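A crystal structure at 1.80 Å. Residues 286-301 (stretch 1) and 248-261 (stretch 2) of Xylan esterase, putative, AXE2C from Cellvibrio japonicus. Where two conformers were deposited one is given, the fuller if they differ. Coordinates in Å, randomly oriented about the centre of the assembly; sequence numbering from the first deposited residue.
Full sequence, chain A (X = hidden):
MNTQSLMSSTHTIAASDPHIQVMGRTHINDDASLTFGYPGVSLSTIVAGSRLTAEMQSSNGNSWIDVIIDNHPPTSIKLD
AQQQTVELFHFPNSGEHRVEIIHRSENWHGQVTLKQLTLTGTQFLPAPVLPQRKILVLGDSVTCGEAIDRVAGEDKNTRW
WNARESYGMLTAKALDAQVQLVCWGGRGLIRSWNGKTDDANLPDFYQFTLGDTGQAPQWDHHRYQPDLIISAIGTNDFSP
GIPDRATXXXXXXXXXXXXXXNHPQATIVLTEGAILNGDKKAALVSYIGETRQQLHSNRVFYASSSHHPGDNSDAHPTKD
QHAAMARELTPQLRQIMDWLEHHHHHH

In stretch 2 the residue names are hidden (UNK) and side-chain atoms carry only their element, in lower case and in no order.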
# COMPACT_ATOMS: atom_id res chain seq x y z
N SER A 286 25.30 3.63 -1.67
CA SER A 286 26.51 3.16 -1.01
C SER A 286 26.14 2.48 0.30
O SER A 286 26.63 1.40 0.60
CB SER A 286 27.44 4.34 -0.71
OG SER A 286 28.65 3.80 -0.23
N TYR A 287 25.26 3.12 1.07
CA TYR A 287 24.85 2.60 2.37
C TYR A 287 24.13 1.24 2.20
O TYR A 287 24.33 0.30 2.97
CB TYR A 287 23.91 3.59 3.04
CG TYR A 287 24.53 4.87 3.57
CD1 TYR A 287 25.87 5.21 3.31
CD2 TYR A 287 23.75 5.78 4.29
CE1 TYR A 287 26.43 6.42 3.82
CE2 TYR A 287 24.30 7.00 4.80
CZ TYR A 287 25.65 7.28 4.58
OH TYR A 287 26.15 8.48 5.05
N ILE A 288 23.31 1.13 1.16
CA ILE A 288 22.66 -0.13 0.87
C ILE A 288 23.69 -1.22 0.56
O ILE A 288 23.57 -2.37 1.01
CB ILE A 288 21.63 0.03 -0.31
CG1 ILE A 288 20.38 0.75 0.23
CG2 ILE A 288 21.29 -1.38 -0.93
CD1 ILE A 288 19.44 1.30 -0.88
N GLY A 289 24.70 -0.88 -0.24
CA GLY A 289 25.69 -1.90 -0.59
C GLY A 289 26.39 -2.35 0.70
O GLY A 289 26.66 -3.52 0.88
N GLU A 290 26.70 -1.43 1.59
CA GLU A 290 27.41 -1.83 2.80
C GLU A 290 26.47 -2.58 3.75
O GLU A 290 26.90 -3.48 4.47
CB GLU A 290 28.03 -0.62 3.52
CG GLU A 290 28.98 -1.04 4.61
CD GLU A 290 29.84 0.14 5.16
OE1 GLU A 290 30.04 1.14 4.44
OE2 GLU A 290 30.30 0.05 6.33
N THR A 291 25.20 -2.20 3.78
CA THR A 291 24.20 -2.99 4.56
C THR A 291 24.19 -4.43 4.09
O THR A 291 24.18 -5.38 4.89
CB THR A 291 22.83 -2.33 4.41
OG1 THR A 291 22.92 -0.99 4.96
CG2 THR A 291 21.69 -3.18 5.07
N ARG A 292 24.14 -4.63 2.78
CA ARG A 292 24.12 -5.99 2.27
C ARG A 292 25.42 -6.73 2.63
O ARG A 292 25.41 -7.92 2.94
CB ARG A 292 23.85 -5.99 0.76
CG ARG A 292 22.47 -5.39 0.43
CD ARG A 292 22.10 -5.46 -1.05
NE ARG A 292 22.29 -6.80 -1.59
CZ ARG A 292 23.38 -7.19 -2.23
NH1 ARG A 292 24.37 -6.33 -2.42
NH2 ARG A 292 23.49 -8.43 -2.68
N GLN A 293 26.54 -6.02 2.57
CA GLN A 293 27.81 -6.64 2.95
C GLN A 293 27.77 -7.13 4.40
O GLN A 293 28.14 -8.29 4.70
CB GLN A 293 28.99 -5.68 2.67
CG GLN A 293 30.33 -6.25 3.17
CD GLN A 293 31.52 -5.63 2.46
OE1 GLN A 293 31.50 -5.44 1.24
NE2 GLN A 293 32.57 -5.33 3.22
N GLN A 294 27.28 -6.29 5.31
CA GLN A 294 27.15 -6.69 6.72
C GLN A 294 26.14 -7.81 6.96
O GLN A 294 26.36 -8.65 7.82
CB GLN A 294 26.76 -5.51 7.60
CG GLN A 294 27.77 -4.39 7.53
CD GLN A 294 27.59 -3.39 8.63
OE1 GLN A 294 26.59 -3.43 9.37
NE2 GLN A 294 28.55 -2.47 8.76
N LEU A 295 25.05 -7.81 6.20
CA LEU A 295 24.03 -8.85 6.33
C LEU A 295 24.54 -10.25 5.96
O LEU A 295 24.20 -11.23 6.62
CB LEU A 295 22.81 -8.55 5.46
CG LEU A 295 21.92 -7.44 6.03
CD1 LEU A 295 20.98 -6.93 4.94
CD2 LEU A 295 21.14 -7.86 7.32
N HIS A 296 25.35 -10.32 4.90
CA HIS A 296 25.90 -11.56 4.37
C HIS A 296 24.80 -12.57 4.14
O HIS A 296 24.87 -13.73 4.59
CB HIS A 296 26.97 -12.17 5.29
CG HIS A 296 27.80 -13.21 4.61
ND1 HIS A 296 28.89 -12.90 3.82
CD2 HIS A 296 27.68 -14.56 4.56
CE1 HIS A 296 29.41 -14.01 3.32
NE2 HIS A 296 28.70 -15.04 3.77
N SER A 297 23.76 -12.14 3.43
CA SER A 297 22.58 -12.97 3.27
C SER A 297 22.39 -13.30 1.81
O SER A 297 22.45 -12.41 0.98
CB SER A 297 21.35 -12.22 3.76
OG SER A 297 20.17 -12.96 3.49
N ASN A 298 22.13 -14.56 1.49
CA ASN A 298 21.83 -14.91 0.12
C ASN A 298 20.34 -14.69 -0.20
O ASN A 298 19.85 -15.17 -1.23
CB ASN A 298 22.18 -16.38 -0.13
CG ASN A 298 21.47 -17.36 0.83
OD1 ASN A 298 20.58 -16.99 1.63
ND2 ASN A 298 21.87 -18.63 0.74
N ARG A 299 19.63 -14.03 0.72
CA ARG A 299 18.24 -13.64 0.48
C ARG A 299 18.05 -12.14 0.29
O ARG A 299 16.91 -11.67 0.20
CB ARG A 299 17.39 -14.03 1.70
CG ARG A 299 17.29 -15.49 1.90
CD ARG A 299 15.94 -15.73 2.53
NE ARG A 299 16.09 -15.74 3.95
CZ ARG A 299 15.23 -15.25 4.82
NH1 ARG A 299 14.12 -14.62 4.43
NH2 ARG A 299 15.52 -15.40 6.10
N VAL A 300 19.14 -11.37 0.30
CA VAL A 300 19.00 -9.91 0.21
C VAL A 300 19.70 -9.34 -1.00
O VAL A 300 20.91 -9.59 -1.20
CB VAL A 300 19.59 -9.18 1.46
CG1 VAL A 300 19.32 -7.63 1.37
CG2 VAL A 300 18.91 -9.72 2.70
N PHE A 301 18.96 -8.59 -1.82
CA PHE A 301 19.47 -8.14 -3.12
C PHE A 301 19.22 -6.65 -3.28
O PHE A 301 18.61 -6.02 -2.44
CB PHE A 301 18.78 -8.92 -4.26
CG PHE A 301 19.08 -10.40 -4.19
CD1 PHE A 301 20.27 -10.87 -4.70
CD2 PHE A 301 18.28 -11.25 -3.45
CE1 PHE A 301 20.63 -12.23 -4.55
CE2 PHE A 301 18.60 -12.58 -3.33
CZ PHE A 301 19.78 -13.08 -3.87
N UNK A 248 23.25 4.84 10.16
CA UNK A 248 22.26 4.40 9.19
C UNK A 248 22.45 2.93 8.81
O UNK A 248 21.48 2.14 8.77
c UNK A 248 21.05 5.22 7.18
c UNK A 248 18.67 5.17 5.74
c UNK A 248 19.99 6.06 7.52
c UNK A 248 19.71 4.32 5.36
c UNK A 248 20.90 4.34 6.11
c UNK A 248 22.33 5.28 7.96
o UNK A 248 17.48 5.18 5.05
c UNK A 248 18.79 6.05 6.80
N UNK A 249 23.68 2.54 8.50
CA UNK A 249 23.93 1.17 8.06
C UNK A 249 23.62 0.21 9.20
O UNK A 249 23.02 -0.87 8.99
c UNK A 249 25.73 -0.53 7.42
c UNK A 249 25.36 0.99 7.54
c UNK A 249 27.02 1.79 5.76
c UNK A 249 25.55 1.76 6.21
N UNK A 250 23.99 0.57 10.42
CA UNK A 250 23.69 -0.34 11.51
C UNK A 250 22.18 -0.48 11.74
O UNK A 250 21.70 -1.58 12.04
n UNK A 250 26.64 0.55 13.53
o UNK A 250 26.37 -1.04 11.95
c UNK A 250 24.40 0.08 12.80
c UNK A 250 25.90 -0.17 12.72
N UNK A 251 21.42 0.60 11.59
CA UNK A 251 20.00 0.41 11.76
C UNK A 251 19.33 -0.26 10.57
O UNK A 251 18.43 -1.06 10.79
c UNK A 251 19.23 1.57 12.49
o UNK A 251 17.97 1.88 11.87
c UNK A 251 20.09 2.78 12.66
N UNK A 252 19.84 -0.04 9.36
CA UNK A 252 19.25 -0.73 8.22
C UNK A 252 19.54 -2.23 8.37
O UNK A 252 18.67 -3.07 8.14
c UNK A 252 19.81 -0.21 6.90
c UNK A 252 16.96 -0.24 3.61
c UNK A 252 16.72 -1.04 4.73
c UNK A 252 18.09 0.56 3.56
c UNK A 252 18.81 -0.23 5.76
c UNK A 252 19.00 0.58 4.65
o UNK A 252 16.08 -0.19 2.57
c UNK A 252 17.66 -1.03 5.81
N UNK A 253 20.78 -2.57 8.77
CA UNK A 253 21.14 -3.96 8.95
C UNK A 253 20.23 -4.59 10.00
O UNK A 253 19.70 -5.69 9.80
c UNK A 253 22.61 -4.06 9.39
o UNK A 253 23.42 -3.60 8.30
c UNK A 253 23.00 -5.50 9.75
N UNK A 254 20.03 -3.89 11.12
CA UNK A 254 19.20 -4.46 12.16
C UNK A 254 17.76 -4.65 11.68
O UNK A 254 17.14 -5.68 11.96
c UNK A 254 18.46 -5.14 18.04
c UNK A 254 18.55 -4.38 14.58
n UNK A 254 18.04 -4.48 16.96
n UNK A 254 17.57 -5.64 18.89
n UNK A 254 19.76 -5.30 18.26
c UNK A 254 18.94 -3.89 15.96
c UNK A 254 19.28 -3.66 13.45
N UNK A 255 17.22 -3.69 10.93
CA UNK A 255 15.85 -3.85 10.40
C UNK A 255 15.72 -5.03 9.41
O UNK A 255 14.75 -5.80 9.48
c UNK A 255 15.37 -2.51 9.79
c UNK A 255 12.89 -2.94 10.00
c UNK A 255 13.97 -2.58 9.20
c UNK A 255 11.59 -3.04 9.46
c UNK A 255 13.75 -2.32 7.84
c UNK A 255 12.45 -2.40 7.30
c UNK A 255 11.37 -2.78 8.12
N UNK A 256 16.68 -5.21 8.51
CA UNK A 256 16.56 -6.25 7.51
C UNK A 256 16.72 -7.59 8.23
O UNK A 256 16.05 -8.55 7.90
c UNK A 256 17.57 -6.10 6.38
c UNK A 256 17.25 -4.80 5.57
c UNK A 256 17.59 -7.33 5.47
N UNK A 257 17.56 -7.62 9.28
CA UNK A 257 17.59 -8.82 10.12
C UNK A 257 16.21 -9.18 10.71
O UNK A 257 15.84 -10.36 10.75
c UNK A 257 21.09 -8.95 11.76
c UNK A 257 23.50 -8.51 11.36
n UNK A 257 24.59 -8.77 10.62
n UNK A 257 22.37 -9.16 11.08
c UNK A 257 18.65 -8.71 11.21
c UNK A 257 20.01 -8.96 10.67
n UNK A 257 23.54 -7.61 12.34
N UNK A 258 15.46 -8.19 11.18
CA UNK A 258 14.09 -8.42 11.62
C UNK A 258 13.22 -8.99 10.49
O UNK A 258 12.45 -9.95 10.68
c UNK A 258 13.47 -7.09 12.13
c UNK A 258 11.95 -7.26 12.48
o UNK A 258 14.19 -6.64 13.30
N UNK A 259 13.32 -8.40 9.30
CA UNK A 259 12.54 -8.89 8.19
C UNK A 259 12.88 -10.35 7.89
O UNK A 259 12.00 -11.17 7.59
c UNK A 259 12.73 -5.95 5.71
c UNK A 259 12.35 -6.62 7.03
c UNK A 259 12.81 -8.07 6.93
c UNK A 259 10.81 -6.53 7.26
N UNK A 260 14.18 -10.64 7.87
CA UNK A 260 14.64 -11.97 7.46
C UNK A 260 14.10 -13.02 8.44
O UNK A 260 13.74 -14.14 8.06
c UNK A 260 16.74 -12.07 5.02
c UNK A 260 16.18 -12.01 7.47
c UNK A 260 18.43 -11.10 6.61
c UNK A 260 16.91 -11.31 6.28
N UNK A 261 14.11 -12.66 9.71
CA UNK A 261 13.66 -13.55 10.79
C UNK A 261 12.13 -13.68 10.78
O UNK A 261 11.60 -14.77 10.89
c UNK A 261 13.58 -13.70 13.30
c UNK A 261 14.16 -12.98 12.12
o UNK A 261 13.41 -14.94 13.19
o UNK A 261 13.28 -13.04 14.34
O HOH W 1 22.80 -11.09 9.10

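Stretch 2 is a continuous helix that crosses the helix of stretch 1 at 53°, the axes approaching to 9.1 Å. Position 248 carries one carbon followed by a six-carbon ring bearing one oxygen; its CA-to-CB bond points toward stretch 1 and its ring touches Tyr287; it is Tyr248. The two rings meet obliquely, planes at 41°, with CD2 of Tyr248 3.7 Å from CD2 of Tyr287.

Position 249 has four side-chain carbons, forked at the first, with one arm two carbons long, and sits as a knob among Tyr287, Glu290, Thr291 and Gln294. This is Ile249. Its CD1 lies 3.3 Å from CD of Glu290, and its CG2 3.6 Å from OE1 of Gln294. At 250 there are two carbons, the second bearing one oxygen and one nitrogen; the CA-to-CB bond points away from stretch 1, but the end of the side chain comes near Gln294. This is Asn250.

Position 251 shows one carbon carrying an oxygen and a carbon, out of reach of stretch 1: Thr251. Position 252 again has a hydroxylated six-membered ring on one carbon, next to Ile288 and Thr291, and is Tyr252; its CE2 lies 4.0 Å from CG1 of Ile288.

At 253 a carbon bears one oxygen and one carbon, touching Thr291, Gln294 and Leu295. This is Thr253, whose CA comes within 5.4 Å of the CA of Thr291. Its OG1 donates to O of Ile249 (2.8 Å), just as OG1 of Thr291 donates to O of Tyr287 (2.8 Å). Each hydroxyl thus turns back on its own helix, and CG2 of Thr291 packs 3.7 Å from OG1 of Thr253.

Position 254 has three carbons, a nitrogen, then a carbon with two more nitrogens; its CA-to-CB bond points away from stretch 1, the side chain makes no contact with it and is exposed; it is Arg254. Position 255, a carbon and an unsubstituted six-carbon ring, leads away from stretch 1: Phe255. At 256 three carbons, forked at the first, touch Leu295 and Val300; this is Val256, its CG1 3.5 Å from CD1 of Leu295 and 3.9 Å from CG2 of Val300.

Position 257 repeats the three-carbon, guanidinium-ended pattern, but its end reaches the end of the stretch 1 helix: Arg257. Its NE donates to a water (2.8 Å) that in turn donates to O of Leu295 (2.9 Å).

Position 258, a carbon with one oxygen and one carbon, is Thr258, and 259, four carbons forked at the second, is Leu259; neither contacts stretch 1. The same forked four-carbon chain at 260 reaches Leu295, Ser297, Arg299 and Val300: Leu260. Its CD2 lies over one face of the Arg299 guanidinium, 3.5 Å from CZ. Position 261, two carbons with two oxygens on the second, is exposed, its CA-to-CB bond directed away: Asp261.

The contact, burying 853 Å², rests on reciprocal knobs: Ile249 enters stretch 1, while Leu295 sits among Thr253, Val256, Arg257 and Leu260. Small threonines occupy the close approach between them. Beyond the helix, Arg299 fastens the far end, its NH2 donating to O of Leu260 at 2.9 Å and 173°.

Stretch 2 (248-261) YINTYTRFVRTLLD
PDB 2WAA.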